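Local coordinates for phosphate-binding protein (Xanthomonas axonopodis pv. citri, PDB 5UB3) that probably senses a ligand in the periplasm as the receptor partner of a diguanylate cyclase, using a periplasmic binding protein fold, at residues 88-93 with 182-187; 4-9 with 58-63; 73-78 with 271-276. All coordinates share one frame; numbering follows the deposited sequence.

Contact 1: 88-93 with 182-187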
# COMPACT_ATOMS: atom_id res chain seq x y z
N GLY A 88 -6.25 -11.18 -3.25
CA GLY A 88 -7.35 -11.41 -4.18
C GLY A 88 -6.98 -12.09 -5.47
O GLY A 88 -7.46 -11.69 -6.51
N GLY A 89 -6.09 -13.07 -5.43
CA GLY A 89 -5.60 -13.73 -6.62
C GLY A 89 -4.62 -12.97 -7.50
O GLY A 89 -4.21 -13.48 -8.55
N LEU A 90 -4.21 -11.76 -7.12
CA LEU A 90 -3.35 -10.92 -7.97
C LEU A 90 -2.05 -10.69 -7.27
O LEU A 90 -2.02 -10.22 -6.12
CB LEU A 90 -4.02 -9.56 -8.22
CG LEU A 90 -5.38 -9.63 -8.89
CD1 LEU A 90 -6.01 -8.26 -8.95
CD2 LEU A 90 -5.28 -10.23 -10.29
N ARG A 91 -0.99 -10.99 -7.97
CA ARG A 91 0.32 -10.69 -7.47
C ARG A 91 0.73 -9.24 -7.66
O ARG A 91 1.60 -8.78 -6.92
CB ARG A 91 1.29 -11.49 -8.26
CG ARG A 91 1.22 -12.97 -7.93
CD ARG A 91 2.52 -13.46 -8.51
NE ARG A 91 2.73 -14.85 -8.42
CZ ARG A 91 3.73 -15.44 -9.07
NH1 ARG A 91 4.59 -14.71 -9.79
NH2 ARG A 91 3.89 -16.76 -8.96
N ASP A 92 0.20 -8.60 -8.72
CA ASP A 92 0.61 -7.25 -9.14
C ASP A 92 -0.57 -6.31 -9.07
O ASP A 92 -1.75 -6.72 -9.04
CB ASP A 92 1.13 -7.23 -10.59
CG ASP A 92 2.53 -7.79 -10.74
OD1 ASP A 92 3.18 -8.28 -9.77
OD2 ASP A 92 3.05 -7.69 -11.89
N PHE A 93 -0.24 -5.04 -9.03
CA PHE A 93 -1.22 -4.04 -9.33
C PHE A 93 -0.57 -2.82 -9.97
O PHE A 93 0.64 -2.75 -10.06
CB PHE A 93 -2.08 -3.76 -8.11
CG PHE A 93 -1.41 -3.00 -6.98
CD1 PHE A 93 -0.03 -2.78 -6.90
CD2 PHE A 93 -2.23 -2.49 -5.97
CE1 PHE A 93 0.53 -2.08 -5.86
CE2 PHE A 93 -1.68 -1.78 -4.90
CZ PHE A 93 -0.31 -1.56 -4.85
N SER A 182 -5.61 2.26 -7.38
CA SER A 182 -5.09 1.03 -8.01
C SER A 182 -6.15 0.50 -8.99
O SER A 182 -7.34 0.76 -8.87
CB SER A 182 -4.80 -0.11 -7.00
OG SER A 182 -6.02 -0.70 -6.63
N ASN A 183 -5.69 -0.30 -9.92
CA ASN A 183 -6.58 -0.98 -10.83
C ASN A 183 -7.51 -1.89 -10.11
O ASN A 183 -8.59 -2.09 -10.53
CB ASN A 183 -5.78 -1.75 -11.85
CG ASN A 183 -4.95 -2.85 -11.22
OD1 ASN A 183 -4.19 -2.66 -10.26
ND2 ASN A 183 -5.13 -4.03 -11.75
N VAL A 184 -7.10 -2.39 -8.96
CA VAL A 184 -7.97 -3.26 -8.15
C VAL A 184 -9.06 -2.46 -7.45
O VAL A 184 -10.26 -2.84 -7.42
CB VAL A 184 -7.17 -4.01 -7.10
CG1 VAL A 184 -8.08 -4.95 -6.31
CG2 VAL A 184 -6.05 -4.77 -7.76
N ASP A 185 -8.65 -1.32 -6.91
CA ASP A 185 -9.58 -0.38 -6.33
C ASP A 185 -10.68 0.02 -7.27
O ASP A 185 -11.82 0.13 -6.87
CB ASP A 185 -8.87 0.91 -5.96
CG ASP A 185 -7.91 0.76 -4.83
OD1 ASP A 185 -8.01 -0.14 -3.98
OD2 ASP A 185 -7.05 1.65 -4.77
N TRP A 186 -10.33 0.22 -8.54
CA TRP A 186 -11.26 0.57 -9.58
C TRP A 186 -12.49 -0.35 -9.63
O TRP A 186 -13.58 0.10 -9.93
CB TRP A 186 -10.54 0.52 -10.91
CG TRP A 186 -11.32 1.00 -12.10
CD1 TRP A 186 -11.75 0.25 -13.16
CD2 TRP A 186 -11.72 2.38 -12.39
NE1 TRP A 186 -12.38 1.06 -14.07
CE2 TRP A 186 -12.37 2.36 -13.63
CE3 TRP A 186 -11.58 3.60 -11.71
CZ2 TRP A 186 -12.88 3.52 -14.23
CZ3 TRP A 186 -12.08 4.78 -12.31
CH2 TRP A 186 -12.73 4.72 -13.56
N ASP A 187 -12.28 -1.64 -9.36
CA ASP A 187 -13.31 -2.68 -9.46
C ASP A 187 -13.86 -3.06 -8.09
O ASP A 187 -14.68 -3.98 -7.97
CB ASP A 187 -12.75 -3.92 -10.20
CG ASP A 187 -12.58 -3.66 -11.70
OD1 ASP A 187 -13.43 -2.99 -12.29
OD2 ASP A 187 -11.56 -4.05 -12.27
O HOH W 1 -3.41 -6.32 -11.07
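Phe-93 and Asn-183 mark the closest backbone approach, 6.4 Å from CA to CA, where the start of strand 92-100 passes the short, weakly bonded helix that follows strand 178-182. That helix opens with a capping box: Ser-182 OG accepts from Asp-185 N at 2.7 Å, and Asp-185 OD2 in return takes the N-H of Ser-182, which comes from above the carboxylate plane. The 88-93 segment leads from strand 79-87 into strand 92-100, consistent with a crossover between the two lobes of a periplasmic binding protein. Phe-93 holds CG between the backbone N and the carbonyl carbon (chi1 72°). Its ring meets the helix start, Phe-93 CD2 lying 3.7 Å from Ser-182 CB, and Thr-124 and Ser-125 of helix 124-136 also touch it. One methyl of Val-184 meets two residues of 88-93: its CG2 lies 3.7 Å from Leu-90 CD1 and 4.1 Å from Phe-93 CB. Asn-183 is gripped at both ends of its amide. OD1 accepts from the backbone N of His-94 and lies close to Phe-93 CB, while Asn-183 ND2 donates at 2.9 Å to a water that itself donates to Asp-92 O at 2.7 Å.

Contact 2: 4-9 with 58-63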
# COMPACT_ATOMS: atom_id res chain seq x y z
N VAL A 4 6.93 -12.65 22.49
CA VAL A 4 5.77 -12.17 21.83
C VAL A 4 6.07 -11.90 20.35
O VAL A 4 7.14 -11.36 20.02
CB VAL A 4 5.32 -10.83 22.44
CG1 VAL A 4 4.01 -10.42 21.84
CG2 VAL A 4 5.22 -10.93 23.97
N LEU A 5 5.11 -12.27 19.50
CA LEU A 5 5.12 -11.86 18.07
C LEU A 5 4.09 -10.76 17.86
O LEU A 5 2.92 -10.94 18.12
CB LEU A 5 4.78 -13.04 17.15
CG LEU A 5 4.78 -12.77 15.65
CD1 LEU A 5 6.21 -12.47 15.23
CD2 LEU A 5 4.25 -13.96 14.87
N VAL A 6 4.55 -9.62 17.39
CA VAL A 6 3.68 -8.48 17.17
C VAL A 6 3.45 -8.24 15.67
O VAL A 6 4.40 -7.98 14.93
CB VAL A 6 4.28 -7.19 17.83
CG1 VAL A 6 3.21 -6.13 17.79
CG2 VAL A 6 4.67 -7.48 19.27
N LEU A 7 2.20 -8.32 15.25
CA LEU A 7 1.82 -8.17 13.84
C LEU A 7 1.23 -6.80 13.73
O LEU A 7 0.44 -6.36 14.59
CB LEU A 7 0.79 -9.22 13.42
CG LEU A 7 -0.05 -9.09 12.14
CD1 LEU A 7 0.73 -9.04 10.86
CD2 LEU A 7 -1.03 -10.25 12.12
N GLY A 8 1.56 -6.13 12.64
CA GLY A 8 1.01 -4.80 12.46
C GLY A 8 0.74 -4.47 11.01
O GLY A 8 0.91 -5.28 10.15
N ARG A 9 0.32 -3.24 10.80
CA ARG A 9 0.30 -2.60 9.52
C ARG A 9 0.09 -1.11 9.77
O ARG A 9 -0.33 -0.68 10.85
CB ARG A 9 -0.86 -3.09 8.60
CG ARG A 9 -2.25 -2.83 9.16
CD ARG A 9 -3.30 -2.99 8.06
NE ARG A 9 -3.28 -1.88 7.13
CZ ARG A 9 -4.18 -1.68 6.17
NH1 ARG A 9 -5.18 -2.53 6.01
NH2 ARG A 9 -4.06 -0.65 5.34
N GLY A 58 11.72 -2.43 17.90
CA GLY A 58 11.28 -3.80 18.26
C GLY A 58 9.87 -3.90 18.82
O GLY A 58 9.54 -4.86 19.45
N ARG A 59 9.02 -2.93 18.55
CA ARG A 59 7.65 -2.98 19.06
C ARG A 59 6.71 -3.67 18.10
O ARG A 59 5.62 -4.03 18.49
CB ARG A 59 7.08 -1.58 19.33
CG ARG A 59 8.00 -0.72 20.20
CD ARG A 59 8.08 -1.20 21.62
NE ARG A 59 8.82 -0.19 22.44
CZ ARG A 59 10.14 -0.18 22.61
NH1 ARG A 59 10.89 -1.15 22.07
NH2 ARG A 59 10.73 0.76 23.31
N VAL A 60 7.10 -3.75 16.83
CA VAL A 60 6.40 -4.51 15.86
C VAL A 60 7.40 -5.41 15.20
O VAL A 60 8.50 -5.01 14.82
CB VAL A 60 5.75 -3.59 14.83
CG1 VAL A 60 5.23 -4.35 13.61
CG2 VAL A 60 4.61 -2.80 15.51
N ASP A 61 6.96 -6.64 14.97
CA ASP A 61 7.81 -7.64 14.35
C ASP A 61 7.55 -7.89 12.89
O ASP A 61 8.47 -8.21 12.18
CB ASP A 61 7.67 -8.92 15.06
CG ASP A 61 8.13 -8.83 16.51
OD1 ASP A 61 9.29 -8.46 16.74
OD2 ASP A 61 7.32 -9.13 17.40
N TRP A 62 6.30 -7.79 12.47
CA TRP A 62 5.87 -8.31 11.21
C TRP A 62 4.73 -7.44 10.73
O TRP A 62 3.82 -7.14 11.51
CB TRP A 62 5.47 -9.77 11.40
CG TRP A 62 4.57 -10.36 10.35
CD1 TRP A 62 4.57 -10.12 9.00
CD2 TRP A 62 3.56 -11.32 10.58
NE1 TRP A 62 3.57 -10.85 8.38
CE2 TRP A 62 2.96 -11.63 9.32
CE3 TRP A 62 3.09 -11.98 11.73
CZ2 TRP A 62 1.86 -12.50 9.19
CZ3 TRP A 62 2.02 -12.89 11.58
CH2 TRP A 62 1.42 -13.12 10.33
N VAL A 63 4.85 -6.94 9.52
CA VAL A 63 3.77 -6.17 8.91
C VAL A 63 3.46 -6.75 7.54
O VAL A 63 4.36 -7.25 6.87
CB VAL A 63 4.08 -4.69 8.80
CG1 VAL A 63 4.33 -4.04 10.16
CG2 VAL A 63 5.23 -4.47 7.83
O HOH W 2 8.17 -8.81 19.86
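Val-6 is held through both of its backbone polar atoms. Its N-H points to the carboxylate of Asp-61, with Val-6 N 2.8 Å from OD2 and the bond falling on the anti lone pair of that oxygen. Its carbonyl receives two donors from successive residues: Asp-61 N reaches Val-6 O at 2.9 Å, tilted 20° from the carbonyl plane, and Trp-62 N adds a weak bond. A side chain thus serves as the acceptor for Val-6 before regular pairing begins, and Asp-61 CG, lying beside its own backbone N (chi1 -63°), is set for this role. The other carboxylate oxygen, OD1, forms a salt bridge with Arg-217, so the aspartate joins strand 4-8 to strand 209-217. A water lies 2.6 Å from Asp-61 OD2 and close to Val-4 O as well.

Two residues further on, Gly-8 N donates to Trp-62 O at 2.7 Å, and two CA-H...O contacts, from Leu-7 CA to Trp-62 O and from Val-63 CA to Gly-8 O, accompany the parallel bridges.

Packing then spreads over both faces of the pair. On one, Leu-7 CD1 sits over the six-membered ring of Trp-62, 3.7 Å from its centroid, a CH-pi contact; Leu-5 CD2 meets the same indole obliquely, 3.9 Å from Trp-62 CE3, and Trp-62 NE1 is hydrogen-bonded to Glu-214. On the other, Val-63 CG1 lies 3.6 Å from Gly-8 O, while helix 48-56 covers Val-60 and Val-63. Strand 4-8 is flanked by 39-42 and 62-66, followed by 209-217 and 79-87, the strand order of a type II periplasmic binding protein lobe.

Contact 3: 73-78 with 271-276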
# COMPACT_ATOMS: atom_id res chain seq x y z
N LEU A 73 9.43 1.57 4.61
CA LEU A 73 9.95 0.97 5.83
C LEU A 73 11.37 0.45 5.61
O LEU A 73 12.24 0.72 6.44
CB LEU A 73 9.05 -0.14 6.33
CG LEU A 73 7.59 0.20 6.59
CD1 LEU A 73 6.79 -1.06 6.88
CD2 LEU A 73 7.48 1.21 7.72
N GLU A 74 11.61 -0.27 4.52
CA GLU A 74 12.97 -0.77 4.23
C GLU A 74 13.97 0.39 4.11
O GLU A 74 15.08 0.29 4.62
CB GLU A 74 13.02 -1.63 2.97
CG GLU A 74 14.32 -2.40 2.83
CD GLU A 74 14.34 -3.31 1.64
OE1 GLU A 74 14.75 -4.48 1.74
OE2 GLU A 74 14.04 -2.81 0.58
N GLN A 75 13.57 1.47 3.47
CA GLN A 75 14.49 2.62 3.27
C GLN A 75 14.93 3.27 4.55
O GLN A 75 16.06 3.68 4.66
CB GLN A 75 13.87 3.69 2.41
CG GLN A 75 13.80 3.29 0.98
CD GLN A 75 12.90 4.21 0.18
OE1 GLN A 75 12.42 5.26 0.68
NE2 GLN A 75 12.70 3.86 -1.09
N ARG A 76 14.01 3.38 5.48
CA ARG A 76 14.34 3.83 6.81
C ARG A 76 15.11 2.78 7.61
O ARG A 76 15.43 3.04 8.74
CB ARG A 76 13.09 4.29 7.55
CG ARG A 76 12.42 5.48 6.88
CD ARG A 76 11.16 5.82 7.62
NE ARG A 76 10.69 7.14 7.25
CZ ARG A 76 9.80 7.42 6.31
NH1 ARG A 76 9.22 6.47 5.58
NH2 ARG A 76 9.47 8.68 6.10
N GLY A 77 15.45 1.63 7.05
CA GLY A 77 16.31 0.67 7.76
C GLY A 77 15.64 -0.19 8.82
O GLY A 77 16.32 -0.87 9.59
N SER A 78 14.32 -0.20 8.83
CA SER A 78 13.58 -0.76 9.92
C SER A 78 12.94 -2.16 9.63
O SER A 78 12.53 -2.87 10.56
CB SER A 78 12.57 0.28 10.36
OG SER A 78 11.55 0.48 9.40
N GLY A 271 12.22 4.23 -7.01
CA GLY A 271 11.17 5.16 -7.37
C GLY A 271 10.57 5.87 -6.19
O GLY A 271 10.32 7.06 -6.23
N VAL A 272 10.32 5.12 -5.13
CA VAL A 272 9.86 5.68 -3.86
C VAL A 272 10.88 6.64 -3.33
O VAL A 272 10.50 7.70 -2.85
CB VAL A 272 9.57 4.55 -2.82
CG1 VAL A 272 9.42 5.10 -1.41
CG2 VAL A 272 8.33 3.78 -3.27
N GLN A 273 12.19 6.28 -3.38
CA GLN A 273 13.22 7.16 -2.83
C GLN A 273 13.20 8.46 -3.61
O GLN A 273 13.35 9.52 -3.06
CB GLN A 273 14.64 6.54 -2.92
CG GLN A 273 15.72 7.39 -2.29
CD GLN A 273 15.48 7.57 -0.80
OE1 GLN A 273 15.12 8.66 -0.31
NE2 GLN A 273 15.56 6.47 -0.11
N ARG A 274 13.02 8.35 -4.90
CA ARG A 274 12.98 9.54 -5.75
C ARG A 274 11.82 10.43 -5.39
O ARG A 274 11.96 11.67 -5.34
CB ARG A 274 12.89 9.12 -7.19
CG ARG A 274 12.91 10.27 -8.16
CD ARG A 274 12.69 9.73 -9.57
NE ARG A 274 12.75 10.79 -10.55
CZ ARG A 274 12.64 10.62 -11.86
NH1 ARG A 274 12.43 9.43 -12.42
NH2 ARG A 274 12.73 11.67 -12.62
N VAL A 275 10.66 9.82 -5.16
CA VAL A 275 9.49 10.58 -4.70
C VAL A 275 9.82 11.30 -3.38
O VAL A 275 9.55 12.50 -3.17
CB VAL A 275 8.25 9.69 -4.55
CG1 VAL A 275 7.12 10.47 -3.84
CG2 VAL A 275 7.77 9.22 -5.90
N ARG A 276 10.43 10.54 -2.49
CA ARG A 276 10.78 11.07 -1.19
C ARG A 276 11.80 12.20 -1.29
O ARG A 276 11.71 13.19 -0.58
CB ARG A 276 11.30 9.99 -0.34
CG ARG A 276 10.20 9.09 0.17
CD ARG A 276 10.83 8.07 1.07
NE ARG A 276 11.24 8.71 2.32
CZ ARG A 276 12.23 8.29 3.10
NH1 ARG A 276 12.90 7.17 2.81
NH2 ARG A 276 12.51 8.97 4.21
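Gln-75 and Arg-276 form the hydrogen bond of this contact, between the last turn of helix 67-75 and the C-terminal helix 259-277. Arg-276 NH1 donates to Gln-75 OE1 at 2.9 Å, nearly straight at 166°, in the carbonyl plane and on a lone pair. The oxygen also lies close to the guanidinium plane, and the amide and guanidinium planes are themselves almost coplanar. The two side chains run alongside in opposite senses. Gln-75 sends CG beside its backbone N and is extended from there, which carries its amide across to the other helix. Arg-276 is bent instead: its chi3 of 72° turns NE aside from an extended course, and its CD lies 3.3 Å from Gln-75 OE1. At the other end of the amide, Gln-75 NE2 is hydrogen-bonded to Ser-269 OG and lies 3.5 Å from Val-272 CG1.

Arg-76 takes a different route. Its chain runs extended from CG to NE; the guanidinium beyond it lies on that of Arg-276, the centres 4.1 Å apart and the planes 29° off parallel. The overlap is offset, with Arg-276 NH2 toward the rim of the Arg-76 group and 3.6 Å from Arg-76 NH2. Such stacking brings like charges close together at a surface contact.

Helix 67-75 ends in a Schellman motif at Gly-77. Val-275 of the partner helix packs on Met-131 and Leu-132 of helix 124-136, consistent with the C-terminal helix spanning both lobes of a periplasmic binding protein, with a stacked arginine pair where it meets the end of helix 67-75.

Overall arrangement
Contact 2 is the buried one, contact 1 is partly buried and contact 3 lies at the surface. Their chemistry follows: strand pairing and an indole in contact 2, apolar touches with a water bridge in contact 1, amide and guanidinium groups in contact 3. Contacts 2 and 3 are consecutive in the chain, strand 62-66 leading into helix 67-75, and they touch where Val-63 CG2 packs against Leu-73 CD1 at 3.9 Å. Contact 1 lies on the other side of the chain's centre, its centre 26 Å from that of contact 2 and 23 Å from that of contact 3. Strand 209-217 pairs with strand 92-100 of contact 1 and strand 62-66 of contact 2, and helix 124-136 touches contacts 1 and 3.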